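Local coordinates for protein negative regulator of ofd1 (Schizosaccharomyces pombe, PDB 3QTM) that is required for correct translation termination, directly inhibits Ofd1 and stabilises the active N-terminal fragment of the hypoxic transcription factor Sre1, at residues R107-L112 with L123-A128; K294-K299 with P335-F340; V281-T284 with E290-L293. All coordinates share one frame; numbering follows the deposited sequence.

Contact 1: residues R107-L112 with L123-A128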
loop_
_atom_site.group_PDB
_atom_site.type_symbol
_atom_site.label_atom_id
_atom_site.label_comp_id
_atom_site.label_asym_id
_atom_site.label_seq_id
_atom_site.Cartn_x
_atom_site.Cartn_y
_atom_site.Cartn_z
ATOM N N ARG A 107 6.011 7.491 -19.251
ATOM C CA ARG A 107 4.856 7.021 -20.019
ATOM C C ARG A 107 3.562 7.554 -19.405
ATOM O O ARG A 107 2.690 8.044 -20.107
ATOM C CB ARG A 107 4.830 5.493 -20.098
ATOM C CG ARG A 107 3.526 4.905 -20.675
ATOM C CD ARG A 107 3.065 5.614 -21.950
ATOM N NE ARG A 107 4.095 5.600 -22.985
ATOM C CZ ARG A 107 3.989 6.185 -24.177
ATOM N NH1 ARG A 107 2.881 6.825 -24.524
ATOM N NH2 ARG A 107 4.991 6.115 -25.034
ATOM N N ALA A 108 3.449 7.468 -18.086
ATOM C CA ALA A 108 2.251 7.940 -17.410
ATOM C C ALA A 108 2.119 9.474 -17.504
ATOM O O ALA A 108 1.017 9.999 -17.684
ATOM C CB ALA A 108 2.223 7.455 -15.947
ATOM N N GLN A 109 3.235 10.191 -17.399
ATOM C CA GLN A 109 3.182 11.644 -17.527
ATOM C C GLN A 109 2.724 12.071 -18.930
ATOM O O GLN A 109 2.030 13.077 -19.087
ATOM C CB GLN A 109 4.520 12.289 -17.137
ATOM C CG GLN A 109 4.793 12.230 -15.640
ATOM C CD GLN A 109 6.211 12.665 -15.269
ATOM O OE1 GLN A 109 7.093 12.777 -16.124
ATOM N NE2 GLN A 109 6.435 12.895 -13.982
ATOM N N LEU A 110 3.096 11.297 -19.944
ATOM C CA LEU A 110 2.609 11.550 -21.294
ATOM C C LEU A 110 1.085 11.512 -21.367
ATOM O O LEU A 110 0.486 12.176 -22.217
ATOM C CB LEU A 110 3.201 10.549 -22.280
ATOM C CG LEU A 110 4.654 10.802 -22.667
ATOM C CD1 LEU A 110 5.215 9.614 -23.454
ATOM C CD2 LEU A 110 4.743 12.097 -23.467
ATOM N N GLY A 111 0.463 10.747 -20.468
ATOM C CA GLY A 111 -0.981 10.642 -20.430
ATOM C C GLY A 111 -1.703 11.846 -19.855
ATOM O O GLY A 111 -2.915 11.965 -20.017
ATOM N N LEU A 112 -0.980 12.732 -19.174
ATOM C CA LEU A 112 -1.618 13.848 -18.467
ATOM C C LEU A 112 -2.359 14.799 -19.405
ATOM O O LEU A 112 -3.323 15.436 -19.001
ATOM C CB LEU A 112 -0.599 14.632 -17.634
ATOM C CG LEU A 112 -0.105 13.949 -16.357
ATOM C CD1 LEU A 112 1.122 14.664 -15.809
ATOM C CD2 LEU A 112 -1.208 13.858 -15.300
ATOM N N LEU A 123 -3.446 6.460 -10.611
ATOM C CA LEU A 123 -2.963 5.317 -9.850
ATOM C C LEU A 123 -1.600 4.869 -10.379
ATOM O O LEU A 123 -0.692 4.609 -9.593
ATOM C CB LEU A 123 -3.976 4.160 -9.854
ATOM C CG LEU A 123 -3.601 2.835 -9.160
ATOM C CD1 LEU A 123 -3.390 3.004 -7.656
ATOM C CD2 LEU A 123 -4.653 1.751 -9.416
ATOM N N ALA A 124 -1.460 4.798 -11.702
ATOM C CA ALA A 124 -0.189 4.426 -12.333
ATOM C C ALA A 124 0.929 5.400 -11.970
ATOM O O ALA A 124 2.070 4.998 -11.727
ATOM C CB ALA A 124 -0.341 4.371 -13.858
ATOM N N LEU A 125 0.593 6.688 -11.957
ATOM C CA LEU A 125 1.547 7.722 -11.588
ATOM C C LEU A 125 1.994 7.540 -10.140
ATOM O O LEU A 125 3.189 7.513 -9.855
ATOM C CB LEU A 125 0.926 9.113 -11.744
ATOM C CG LEU A 125 0.871 9.686 -13.153
ATOM C CD1 LEU A 125 -0.190 10.798 -13.228
ATOM C CD2 LEU A 125 2.259 10.194 -13.572
ATOM N N ALA A 126 1.033 7.417 -9.227
ATOM C CA ALA A 126 1.364 7.255 -7.815
ATOM C C ALA A 126 2.239 6.020 -7.582
ATOM O O ALA A 126 3.261 6.101 -6.883
ATOM C CB ALA A 126 0.105 7.176 -6.985
ATOM N N ARG A 127 1.833 4.890 -8.170
ATOM C CA ARG A 127 2.584 3.639 -8.046
ATOM C C ARG A 127 4.034 3.795 -8.506
ATOM O O ARG A 127 4.957 3.351 -7.832
ATOM C CB ARG A 127 1.881 2.512 -8.811
ATOM C CG ARG A 127 0.557 2.105 -8.161
ATOM C CD ARG A 127 -0.272 1.139 -9.016
ATOM N NE ARG A 127 0.548 0.143 -9.716
ATOM C CZ ARG A 127 1.088 -0.914 -9.128
ATOM N NH1 ARG A 127 0.902 -1.098 -7.835
ATOM N NH2 ARG A 127 1.803 -1.785 -9.823
ATOM N N ALA A 128 4.240 4.457 -9.640
ATOM C CA ALA A 128 5.587 4.603 -10.176
ATOM C C ALA A 128 6.437 5.578 -9.365
ATOM O O ALA A 128 7.622 5.333 -9.171
ATOM C CB ALA A 128 5.555 5.004 -11.647
#
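Gln109 brings a flat amide close to helix 119-142, but the aliphatic part of its chain touches Leu125. CG lies 3.9 Å from Leu125 CD2, and the two side chains cross at about a right angle. Gln109 is extended beyond CG, which carries the amide past the leucine to a hydrogen bond between NE2 and the hydroxyl of Tyr129. The other flat group is the guanidinium of Arg107. Leu110 CD1 sits over the centre of one of its faces, 3.6 Å above the plane, and NH1 is hydrogen-bonded to His70. Leu125 carries the contact. With CG beside its backbone N (chi1 -80°), it sends its two methyl groups to different neighbours. CD2 meets Ala108 CB at 3.6 Å, and CD1 meets Leu112 CD2 at 3.8 Å. The small Ala108 lets the backbones come close, with Ala108 CA and Leu125 CA 5.9 Å apart. With an alanine here both methyls are gone, which would probably open a gap against Ala108 and Gln109 CG and leave Leu112 CD2 with less packing. Helices 97-110 and 119-142 are consecutive in this tetratricopeptide-repeat protein; the contact packs the end of the first against the second across the linker. Tyr165 of helix 151-170 touches both Leu112 and Leu125. The pairing is wholly apolar and rests on shape and burial, while the polar ends of Gln109 and Arg107 find partners beyond it.

Contact 2: residues K294-K299 with P335-F340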
loop_
_atom_site.group_PDB
_atom_site.type_symbol
_atom_site.label_atom_id
_atom_site.label_comp_id
_atom_site.label_asym_id
_atom_site.label_seq_id
_atom_site.Cartn_x
_atom_site.Cartn_y
_atom_site.Cartn_z
ATOM N N LYS A 294 -2.877 -10.508 18.854
ATOM C CA LYS A 294 -2.841 -9.143 18.330
ATOM C C LYS A 294 -3.818 -8.236 19.082
ATOM O O LYS A 294 -3.508 -7.081 19.390
ATOM C CB LYS A 294 -3.153 -9.124 16.831
ATOM C CG LYS A 294 -3.199 -7.724 16.231
ATOM C CD LYS A 294 -1.944 -6.940 16.592
ATOM C CE LYS A 294 -1.825 -5.658 15.787
ATOM N NZ LYS A 294 -1.655 -5.962 14.345
ATOM N N LEU A 295 -4.999 -8.765 19.380
ATOM C CA LEU A 295 -5.965 -8.040 20.204
ATOM C C LEU A 295 -5.357 -7.761 21.577
ATOM O O LEU A 295 -5.405 -6.637 22.080
ATOM C CB LEU A 295 -7.267 -8.842 20.343
ATOM C CG LEU A 295 -8.271 -8.334 21.388
ATOM C CD1 LEU A 295 -8.637 -6.861 21.146
ATOM C CD2 LEU A 295 -9.523 -9.206 21.430
ATOM N N ALA A 296 -4.766 -8.793 22.168
ATOM C CA ALA A 296 -4.118 -8.667 23.463
ATOM C C ALA A 296 -3.086 -7.533 23.494
ATOM O O ALA A 296 -3.055 -6.744 24.443
ATOM C CB ALA A 296 -3.478 -9.997 23.865
ATOM N N ASP A 297 -2.244 -7.446 22.462
ATOM C CA ASP A 297 -1.220 -6.400 22.404
ATOM C C ASP A 297 -1.822 -5.001 22.345
ATOM O O ASP A 297 -1.319 -4.075 22.971
ATOM C CB ASP A 297 -0.308 -6.595 21.195
ATOM C CG ASP A 297 0.462 -7.907 21.245
ATOM O OD1 ASP A 297 0.628 -8.475 22.350
ATOM O OD2 ASP A 297 0.904 -8.364 20.167
ATOM N N ILE A 298 -2.889 -4.846 21.570
ATOM C CA ILE A 298 -3.579 -3.562 21.474
ATOM C C ILE A 298 -4.179 -3.165 22.828
ATOM O O ILE A 298 -4.065 -2.020 23.264
ATOM C CB ILE A 298 -4.687 -3.619 20.410
ATOM C CG1 ILE A 298 -4.075 -3.908 19.029
ATOM C CG2 ILE A 298 -5.491 -2.325 20.395
ATOM C CD1 ILE A 298 -5.107 -4.255 17.963
ATOM N N LYS A 299 -4.817 -4.120 23.496
ATOM C CA LYS A 299 -5.388 -3.862 24.811
ATOM C C LYS A 299 -4.316 -3.516 25.848
ATOM O O LYS A 299 -4.530 -2.666 26.711
ATOM C CB LYS A 299 -6.209 -5.066 25.264
ATOM C CG LYS A 299 -7.447 -5.313 24.404
ATOM C CD LYS A 299 -8.502 -4.211 24.583
ATOM C CE LYS A 299 -9.794 -4.550 23.834
ATOM N NZ LYS A 299 -10.860 -3.517 24.025
ATOM N N PRO A 335 7.025 -16.819 26.319
ATOM C CA PRO A 335 7.221 -16.568 27.751
ATOM C C PRO A 335 6.608 -15.230 28.160
ATOM O O PRO A 335 6.088 -15.101 29.267
ATOM C CB PRO A 335 8.747 -16.512 27.891
ATOM C CG PRO A 335 9.253 -17.341 26.775
ATOM C CD PRO A 335 8.286 -17.156 25.638
ATOM N N ASP A 336 6.675 -14.253 27.264
ATOM C CA ASP A 336 6.101 -12.937 27.510
ATOM C C ASP A 336 4.621 -13.038 27.833
ATOM O O ASP A 336 4.164 -12.547 28.869
ATOM C CB ASP A 336 6.306 -12.027 26.296
ATOM C CG ASP A 336 7.682 -11.384 26.275
ATOM O OD1 ASP A 336 8.475 -11.631 27.213
ATOM O OD2 ASP A 336 7.973 -10.628 25.321
ATOM N N TYR A 337 3.870 -13.669 26.936
ATOM C CA TYR A 337 2.438 -13.813 27.139
ATOM C C TYR A 337 2.202 -14.710 28.334
ATOM O O TYR A 337 1.280 -14.488 29.120
ATOM C CB TYR A 337 1.762 -14.389 25.896
ATOM C CG TYR A 337 1.666 -13.411 24.746
ATOM C CD1 TYR A 337 0.862 -12.277 24.834
ATOM C CD2 TYR A 337 2.373 -13.623 23.569
ATOM C CE1 TYR A 337 0.768 -11.379 23.781
ATOM C CE2 TYR A 337 2.287 -12.729 22.512
ATOM C CZ TYR A 337 1.485 -11.614 22.625
ATOM O OH TYR A 337 1.401 -10.740 21.573
ATOM N N VAL A 338 3.056 -15.718 28.475
ATOM C CA VAL A 338 2.925 -16.677 29.562
ATOM C C VAL A 338 2.985 -15.990 30.920
ATOM O O VAL A 338 2.134 -16.225 31.777
ATOM C CB VAL A 338 4.008 -17.771 29.498
ATOM C CG1 VAL A 338 3.989 -18.591 30.774
ATOM C CG2 VAL A 338 3.790 -18.663 28.286
ATOM N N GLU A 339 3.982 -15.131 31.108
ATOM C CA GLU A 339 4.154 -14.438 32.382
ATOM C C GLU A 339 3.077 -13.382 32.623
ATOM O O GLU A 339 2.685 -13.144 33.768
ATOM C CB GLU A 339 5.547 -13.810 32.488
ATOM C CG GLU A 339 5.792 -12.647 31.541
ATOM C CD GLU A 339 7.266 -12.278 31.447
ATOM O OE1 GLU A 339 7.989 -12.442 32.455
ATOM O OE2 GLU A 339 7.702 -11.828 30.363
ATOM N N PHE A 340 2.598 -12.754 31.551
ATOM C CA PHE A 340 1.547 -11.753 31.690
ATOM C C PHE A 340 0.306 -12.344 32.338
ATOM O O PHE A 340 -0.347 -11.686 33.147
ATOM C CB PHE A 340 1.163 -11.135 30.345
ATOM C CG PHE A 340 -0.036 -10.234 30.427
ATOM C CD1 PHE A 340 -1.315 -10.741 30.262
ATOM C CD2 PHE A 340 0.112 -8.880 30.699
ATOM C CE1 PHE A 340 -2.432 -9.913 30.353
ATOM C CE2 PHE A 340 -0.997 -8.044 30.788
ATOM C CZ PHE A 340 -2.271 -8.560 30.616
#
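Tyr337 reaches across to Asp297 and donates its hydroxyl hydrogen to the carboxylate. The bond from OH to Asp297 OD1 is short, at 2.5 Å. The charge of the carboxylate probably strengthens it. The bond uses the syn lone pair of OD1, on the side of the other oxygen, and OD2 itself lies 2.8 Å from Tyr337 OH. The phenol therefore sits at the mouth of the carboxylate. Both residues have CG beside the backbone N and anti to the carbonyl carbon, with chi1 -62° in Asp297 and -73° in Tyr337. These torsions swing the two polar ends toward each other, although neither CB points straight across. The side chains cross at about a right angle, yet the carboxylate and ring planes are only 15° apart. Asp297 OD1 lies at the ring edge, near its plane, 3.3 Å from Tyr337 CZ. The nearest CA atoms, those of Ala296 and Tyr337, are 9.1 Å apart, so the long tyrosine spans most of the space. The contact joins helix 292-305 to helix 335-343, at the C-terminal end of the tetratricopeptide-repeat array. Helix 309-328 lies between them in sequence, and its Ile323 touches Ala296, Tyr337 and Phe340. Ala296 CB approaches the ring obliquely, 4.5 Å from Tyr337 CE1. Leu293 and Met300 also touch the tyrosine.

Contact 3: residues V281-T284 with E290-L293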
loop_
_atom_site.group_PDB
_atom_site.type_symbol
_atom_site.label_atom_id
_atom_site.label_comp_id
_atom_site.label_asym_id
_atom_site.label_seq_id
_atom_site.Cartn_x
_atom_site.Cartn_y
_atom_site.Cartn_z
ATOM N N VAL A 281 -13.062 -6.585 12.585
ATOM C CA VAL A 281 -13.455 -6.861 11.210
ATOM C C VAL A 281 -12.599 -8.014 10.668
ATOM O O VAL A 281 -13.110 -8.932 10.040
ATOM C CB VAL A 281 -13.273 -5.625 10.317
ATOM C CG1 VAL A 281 -13.374 -6.012 8.841
ATOM C CG2 VAL A 281 -14.296 -4.517 10.694
ATOM N N ILE A 282 -11.296 -7.959 10.935
ATOM C CA ILE A 282 -10.375 -8.996 10.497
ATOM C C ILE A 282 -10.721 -10.346 11.122
ATOM O O ILE A 282 -10.722 -11.375 10.440
ATOM C CB ILE A 282 -8.915 -8.606 10.809
ATOM C CG1 ILE A 282 -8.483 -7.426 9.926
ATOM C CG2 ILE A 282 -7.969 -9.786 10.614
ATOM C CD1 ILE A 282 -7.235 -6.705 10.421
ATOM N N TYR A 283 -11.034 -10.339 12.416
ATOM C CA TYR A 283 -11.337 -11.576 13.129
ATOM C C TYR A 283 -12.624 -12.202 12.610
ATOM O O TYR A 283 -12.757 -13.421 12.579
ATOM C CB TYR A 283 -11.420 -11.324 14.640
ATOM C CG TYR A 283 -11.372 -12.568 15.508
ATOM C CD1 TYR A 283 -10.309 -13.465 15.421
ATOM C CD2 TYR A 283 -12.374 -12.831 16.438
ATOM C CE1 TYR A 283 -10.246 -14.583 16.221
ATOM C CE2 TYR A 283 -12.320 -13.956 17.246
ATOM C CZ TYR A 283 -11.251 -14.829 17.133
ATOM O OH TYR A 283 -11.185 -15.949 17.928
ATOM N N THR A 284 -13.564 -11.368 12.183
ATOM C CA THR A 284 -14.794 -11.873 11.577
ATOM C C THR A 284 -14.553 -12.456 10.184
ATOM O O THR A 284 -15.304 -13.317 9.715
ATOM C CB THR A 284 -15.855 -10.774 11.449
ATOM O OG1 THR A 284 -16.147 -10.235 12.745
ATOM C CG2 THR A 284 -17.128 -11.342 10.834
ATOM N N GLU A 290 -4.878 -17.486 16.785
ATOM C CA GLU A 290 -3.628 -16.763 17.002
ATOM C C GLU A 290 -3.820 -15.242 16.869
ATOM O O GLU A 290 -3.028 -14.459 17.391
ATOM C CB GLU A 290 -2.512 -17.276 16.082
ATOM C CG GLU A 290 -2.502 -16.673 14.679
ATOM C CD GLU A 290 -3.618 -17.206 13.782
ATOM O OE1 GLU A 290 -4.282 -18.202 14.156
ATOM O OE2 GLU A 290 -3.828 -16.631 12.687
ATOM N N ARG A 291 -4.882 -14.835 16.185
ATOM C CA ARG A 291 -5.185 -13.416 16.056
ATOM C C ARG A 291 -5.460 -12.767 17.416
ATOM O O ARG A 291 -5.202 -11.578 17.609
ATOM C CB ARG A 291 -6.363 -13.208 15.106
ATOM C CG ARG A 291 -6.036 -13.561 13.646
ATOM C CD ARG A 291 -7.106 -13.028 12.698
ATOM N NE ARG A 291 -6.849 -13.416 11.317
ATOM C CZ ARG A 291 -5.921 -12.860 10.539
ATOM N NH1 ARG A 291 -5.141 -11.885 11.007
ATOM N NH2 ARG A 291 -5.772 -13.287 9.290
ATOM N N LEU A 292 -5.963 -13.558 18.362
ATOM C CA LEU A 292 -6.293 -13.032 19.691
ATOM C C LEU A 292 -5.082 -12.382 20.368
ATOM O O LEU A 292 -5.236 -11.447 21.148
ATOM C CB LEU A 292 -6.925 -14.119 20.566
ATOM C CG LEU A 292 -8.323 -14.551 20.103
ATOM C CD1 LEU A 292 -8.675 -15.941 20.589
ATOM C CD2 LEU A 292 -9.384 -13.532 20.523
ATOM N N LEU A 293 -3.879 -12.849 20.044
ATOM C CA LEU A 293 -2.674 -12.222 20.590
ATOM C C LEU A 293 -2.487 -10.784 20.096
ATOM O O LEU A 293 -1.990 -9.945 20.829
ATOM C CB LEU A 293 -1.428 -13.048 20.272
ATOM C CG LEU A 293 -1.461 -14.494 20.770
ATOM C CD1 LEU A 293 -0.148 -15.206 20.412
ATOM C CD2 LEU A 293 -1.740 -14.540 22.282
#
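In Ile282 CG1 lies beside the backbone N (chi1 -69°), which leaves CG2 anti to that N and facing Arg291. In Arg291 CG stands beside the backbone N, and the chain then runs extended to NE. The last torsion, chi4 -76°, turns the guanidinium across the line of that chain. One of its faces is thereby offered to the isoleucine. CG2 of Ile282 lies 3.4 Å above the guanidinium plane, offset toward the rim, and is 3.5 Å from Arg291 NH1. The side chains cross at about a right angle. Tyr283 has CG anti to its backbone N. Tyr283 and Arg291 run past each other in opposite directions, ring and guanidinium planes 79° apart. Tyr283 CD1 is 4.0 Å from Arg291 CB, an oblique approach to the ring. The hydroxyl end then reaches Leu292, with Tyr283 OH 3.7 Å from Leu292 CD1 and Tyr283 CZ 4.1 Å from Leu292 CD2. The contact between the segments is van der Waals packing, and the charge of Arg291 is met by others. NH2 forms a salt bridge with Asp286 and NH1 one with Glu237, which probably fixes the guanidinium against the isoleucine. Trp279 stacks on the ring of Tyr283 and hydrogen-bonds through NE1 to the carbonyl of Arg291. The contact folds helix 262-285 back on the start of helix 292-305 across the short link between them. Helix 229-254 packs on Ile282 through Leu233 and Leu240, while Glu325 of helix 309-328 touches Tyr283 and Leu292.

Overall arrangement
Along the chain the order is contact 1, contact 3, contact 2. Contact 1 lies toward the N-terminus, on helices 97-110 and 119-142. The other two lie in the C-terminal region, on the far side of the chain's centre. The centres of contacts 1 and 2 are 44 Å apart, and those of contacts 1 and 3 are 37 Å apart. Contacts 2 and 3 share helix 292-305 and have centres 14 Å apart. They touch where Tyr337 OH comes within 3.6 Å of Leu293 O. Helix 292-305 is thus tied to helix 262-285 before it and to the last helix, 335-343. The chain is mostly helical, with no strand, and such helix-to-helix packing is what builds a tetratricopeptide-repeat fold.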